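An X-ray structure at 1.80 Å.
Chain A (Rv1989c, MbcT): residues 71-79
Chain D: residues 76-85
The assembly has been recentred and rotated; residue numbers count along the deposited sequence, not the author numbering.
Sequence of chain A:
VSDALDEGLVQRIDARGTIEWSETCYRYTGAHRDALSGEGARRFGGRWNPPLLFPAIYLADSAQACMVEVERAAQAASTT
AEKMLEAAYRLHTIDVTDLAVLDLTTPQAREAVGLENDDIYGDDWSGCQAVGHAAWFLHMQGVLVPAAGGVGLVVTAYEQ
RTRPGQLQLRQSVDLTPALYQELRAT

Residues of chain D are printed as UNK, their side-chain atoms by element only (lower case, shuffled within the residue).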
# COMPACT_ATOMS: atom_id res chain seq x y z
N GLU A 71 -41.21 -12.94 -10.35
CA GLU A 71 -41.30 -11.78 -11.22
C GLU A 71 -40.24 -10.73 -10.85
O GLU A 71 -39.61 -10.13 -11.73
CB GLU A 71 -42.69 -11.18 -11.14
CG GLU A 71 -42.82 -9.86 -11.85
CD GLU A 71 -44.10 -9.17 -11.49
OE1 GLU A 71 -45.02 -9.86 -10.99
OE2 GLU A 71 -44.19 -7.94 -11.71
N ARG A 72 -40.04 -10.53 -9.56
CA ARG A 72 -39.08 -9.55 -9.06
C ARG A 72 -37.65 -9.97 -9.40
O ARG A 72 -36.79 -9.13 -9.69
CB ARG A 72 -39.22 -9.36 -7.55
CG ARG A 72 -40.52 -8.66 -7.12
CD ARG A 72 -40.59 -8.42 -5.60
NE ARG A 72 -39.63 -7.41 -5.13
CZ ARG A 72 -38.58 -7.66 -4.35
NH1 ARG A 72 -38.34 -8.90 -3.93
NH2 ARG A 72 -37.77 -6.67 -3.99
N ALA A 73 -37.39 -11.27 -9.34
CA ALA A 73 -36.06 -11.75 -9.70
C ALA A 73 -35.85 -11.57 -11.20
O ALA A 73 -34.78 -11.14 -11.64
CB ALA A 73 -35.87 -13.20 -9.28
N ALA A 74 -36.87 -11.90 -11.99
CA ALA A 74 -36.81 -11.72 -13.44
C ALA A 74 -36.50 -10.27 -13.80
O ALA A 74 -35.68 -10.00 -14.68
CB ALA A 74 -38.12 -12.15 -14.07
N GLN A 75 -37.17 -9.36 -13.11
CA GLN A 75 -37.01 -7.92 -13.31
C GLN A 75 -35.57 -7.48 -13.02
O GLN A 75 -34.97 -6.71 -13.79
CB GLN A 75 -38.01 -7.16 -12.42
CG GLN A 75 -38.32 -5.75 -12.81
CD GLN A 75 -39.39 -5.15 -11.90
OE1 GLN A 75 -39.63 -5.65 -10.80
NE2 GLN A 75 -40.03 -4.08 -12.36
N ALA A 76 -35.02 -7.98 -11.91
CA ALA A 76 -33.63 -7.70 -11.55
C ALA A 76 -32.65 -8.29 -12.58
O ALA A 76 -31.56 -7.76 -12.77
CB ALA A 76 -33.32 -8.25 -10.16
N ALA A 77 -33.05 -9.38 -13.24
CA ALA A 77 -32.23 -9.97 -14.29
C ALA A 77 -32.57 -9.38 -15.67
O ALA A 77 -32.19 -9.94 -16.71
CB ALA A 77 -32.39 -11.49 -14.30
N SER A 78 -33.27 -8.25 -15.68
CA SER A 78 -33.60 -7.52 -16.90
C SER A 78 -34.47 -8.30 -17.87
O SER A 78 -34.34 -8.14 -19.09
CB SER A 78 -32.32 -7.07 -17.62
OG SER A 78 -31.58 -6.15 -16.85
N THR A 79 -35.36 -9.13 -17.36
CA THR A 79 -36.26 -9.86 -18.24
C THR A 79 -37.60 -10.10 -17.55
O THR A 79 -37.92 -9.46 -16.54
CB THR A 79 -35.64 -11.20 -18.69
OG1 THR A 79 -36.47 -11.78 -19.71
CG2 THR A 79 -35.51 -12.18 -17.52
N UNK D 76 -27.89 -10.94 -22.74
CA UNK D 76 -28.25 -9.58 -22.37
C UNK D 76 -27.88 -9.25 -20.91
O UNK D 76 -27.40 -8.16 -20.62
c UNK D 76 -30.09 -9.27 -24.07
c UNK D 76 -30.22 -8.08 -21.85
c UNK D 76 -29.76 -9.34 -22.57
N UNK D 77 -28.09 -10.22 -20.02
CA UNK D 77 -27.79 -10.04 -18.59
C UNK D 77 -26.33 -9.64 -18.34
O UNK D 77 -26.04 -8.84 -17.46
c UNK D 77 -25.55 -12.18 -15.88
n UNK D 77 -28.46 -11.11 -14.13
c UNK D 77 -25.04 -12.33 -13.50
c UNK D 77 -27.17 -11.57 -14.18
c UNK D 77 -24.67 -12.49 -14.85
c UNK D 77 -28.10 -11.34 -17.84
c UNK D 77 -27.97 -11.31 -16.32
c UNK D 77 -26.83 -11.72 -15.55
c UNK D 77 -26.28 -11.87 -13.15
c UNK D 77 -28.93 -10.96 -15.42
N UNK D 78 -25.43 -10.19 -19.14
CA UNK D 78 -24.01 -9.93 -18.96
C UNK D 78 -23.70 -8.45 -19.13
O UNK D 78 -22.80 -7.92 -18.48
c UNK D 78 -20.60 -12.10 -18.61
s UNK D 78 -22.24 -12.60 -18.12
c UNK D 78 -23.18 -10.75 -19.94
c UNK D 78 -23.16 -12.23 -19.63
N UNK D 79 -24.46 -7.78 -20.00
CA UNK D 79 -24.15 -6.40 -20.34
C UNK D 79 -25.18 -5.42 -19.80
O UNK D 79 -25.15 -4.25 -20.16
c UNK D 79 -21.27 -9.12 -23.50
c UNK D 79 -22.63 -9.32 -23.63
c UNK D 79 -23.52 -8.39 -23.10
c UNK D 79 -21.69 -7.07 -22.33
c UNK D 79 -23.06 -7.26 -22.46
c UNK D 79 -24.02 -6.26 -21.86
c UNK D 79 -20.80 -7.99 -22.85
N UNK D 80 -26.06 -5.89 -18.92
CA UNK D 80 -27.07 -5.01 -18.32
C UNK D 80 -26.66 -4.59 -16.92
O UNK D 80 -26.37 -5.44 -16.08
c UNK D 80 -28.44 -5.71 -18.26
o UNK D 80 -28.84 -6.19 -19.54
N UNK D 81 -26.63 -3.27 -16.66
CA UNK D 81 -26.47 -2.76 -15.30
C UNK D 81 -27.39 -3.48 -14.32
O UNK D 81 -28.61 -3.52 -14.50
c UNK D 81 -26.85 -1.28 -15.44
c UNK D 81 -26.76 -2.18 -17.64
c UNK D 81 -26.44 -0.95 -16.82
N UNK D 82 -26.80 -4.10 -13.30
CA UNK D 82 -27.57 -4.90 -12.36
C UNK D 82 -27.66 -4.20 -11.02
O UNK D 82 -26.63 -3.96 -10.38
c UNK D 82 -26.93 -6.28 -12.20
o UNK D 82 -28.47 -7.03 -10.55
c UNK D 82 -27.86 -7.28 -11.58
n UNK D 82 -28.02 -8.43 -12.24
N UNK D 83 -28.88 -3.88 -10.58
CA UNK D 83 -29.04 -3.18 -9.31
C UNK D 83 -28.51 -4.01 -8.14
O UNK D 83 -28.18 -3.46 -7.09
n UNK D 83 -34.81 -6.13 -6.79
n UNK D 83 -33.73 -4.44 -7.92
c UNK D 83 -33.85 -5.22 -6.84
n UNK D 83 -33.00 -5.11 -5.83
c UNK D 83 -31.41 -3.95 -8.66
c UNK D 83 -32.72 -3.41 -8.10
c UNK D 83 -30.50 -2.80 -9.06
N UNK D 84 -28.42 -5.33 -8.31
CA UNK D 84 -27.90 -6.19 -7.24
C UNK D 84 -26.37 -6.12 -7.17
O UNK D 84 -25.77 -6.55 -6.19
c UNK D 84 -28.36 -7.64 -7.42
c UNK D 84 -29.87 -7.86 -7.38
c UNK D 84 -30.46 -7.46 -6.02
c UNK D 84 -30.23 -9.30 -7.71
N UNK D 85 -25.76 -5.57 -8.22
CA UNK D 85 -24.32 -5.37 -8.27
C UNK D 85 -23.99 -3.87 -8.32
O UNK D 85 -23.07 -3.45 -9.02
c UNK D 85 -23.37 -8.38 -8.48
c UNK D 85 -23.72 -6.09 -9.49
c UNK D 85 -23.43 -8.08 -10.97
c UNK D 85 -23.99 -7.59 -9.64
O HOH W 1 -36.67 -6.57 -8.94

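Position 76 of chain D has three side-chain carbons, one at the branch and two carried on it. Its CA-to-CB bond points toward chain A. This is Val76(D); its CG1 comes no nearer than 4.8 Å, to CB of Ser78(A).

Position 77 has one carbon leading into fused five- and six-membered rings of eight carbons and one nitrogen. Only tryptophan fits. CD1 of Trp77(D) lies 3.6 Å from CA of Ala77(A) and 3.7 Å from its CB. Ala77(A) CA sits at the edge of the ring, near its plane.

Position 78 is an unbranched chain of two carbons, a sulfur and a carbon, out of reach of chain A. It is Met78(D).

Position 79 has one carbon and a six-carbon ring, also out of reach. With no oxygen on the ring, it is Phe79(D).

Position 80 has one carbon and one oxygen. The carbon, CB, is 3.5 Å from OG of Ser78(A). The residue is Ser80(D). Its OG donates a hydrogen bond to O of Val76(D), 2.7 Å away, which ties Ser80(D) back to the backbone four residues earlier.

Position 81 has three carbons closing a ring onto the backbone nitrogen. It is Pro81(D), and its CB points away from chain A.

Position 82 has two carbons, the second carrying one oxygen and one nitrogen. The amide makes it Asn82(D). Its ND2 is 3.6 Å from O of Ala76(A), a contact without a hydrogen bond. The OD1 of Asn82(D) accepts a hydrogen bond from the backbone N of position 84, 2.8 Å away.

Position 83 has three carbons, a nitrogen, then a carbon carrying two more nitrogens. This guanidinium identifies Arg83(D). Its NH2 is 4.3 Å from CB of Ala76(A) and 4.1 Å from NH2 of Arg72(A), a pair of like charges.

Position 84 has four carbons, forked at the second. It is Leu84(D), with CD1 4.1 Å from CB of Ala76(A).

Position 85 has the same four-carbon fork, out of reach of chain A. It is Leu85(D).

The contact centres on the end of the chain A helix. Ala76(A) packs against Leu84(D) and Arg83(D), and Ala77(A) meets Trp77(D). No direct hydrogen bond crosses between the stretches. One water bridges them instead: it donates to O of Arg72(A) at 2.7 Å and accepts from NH2 of Arg83(D) at 2.9 Å. Both arginine NH2 atoms also have hydrogen-bond partners elsewhere in the structure.

Chain D (76-85) VWMFSPNRLL
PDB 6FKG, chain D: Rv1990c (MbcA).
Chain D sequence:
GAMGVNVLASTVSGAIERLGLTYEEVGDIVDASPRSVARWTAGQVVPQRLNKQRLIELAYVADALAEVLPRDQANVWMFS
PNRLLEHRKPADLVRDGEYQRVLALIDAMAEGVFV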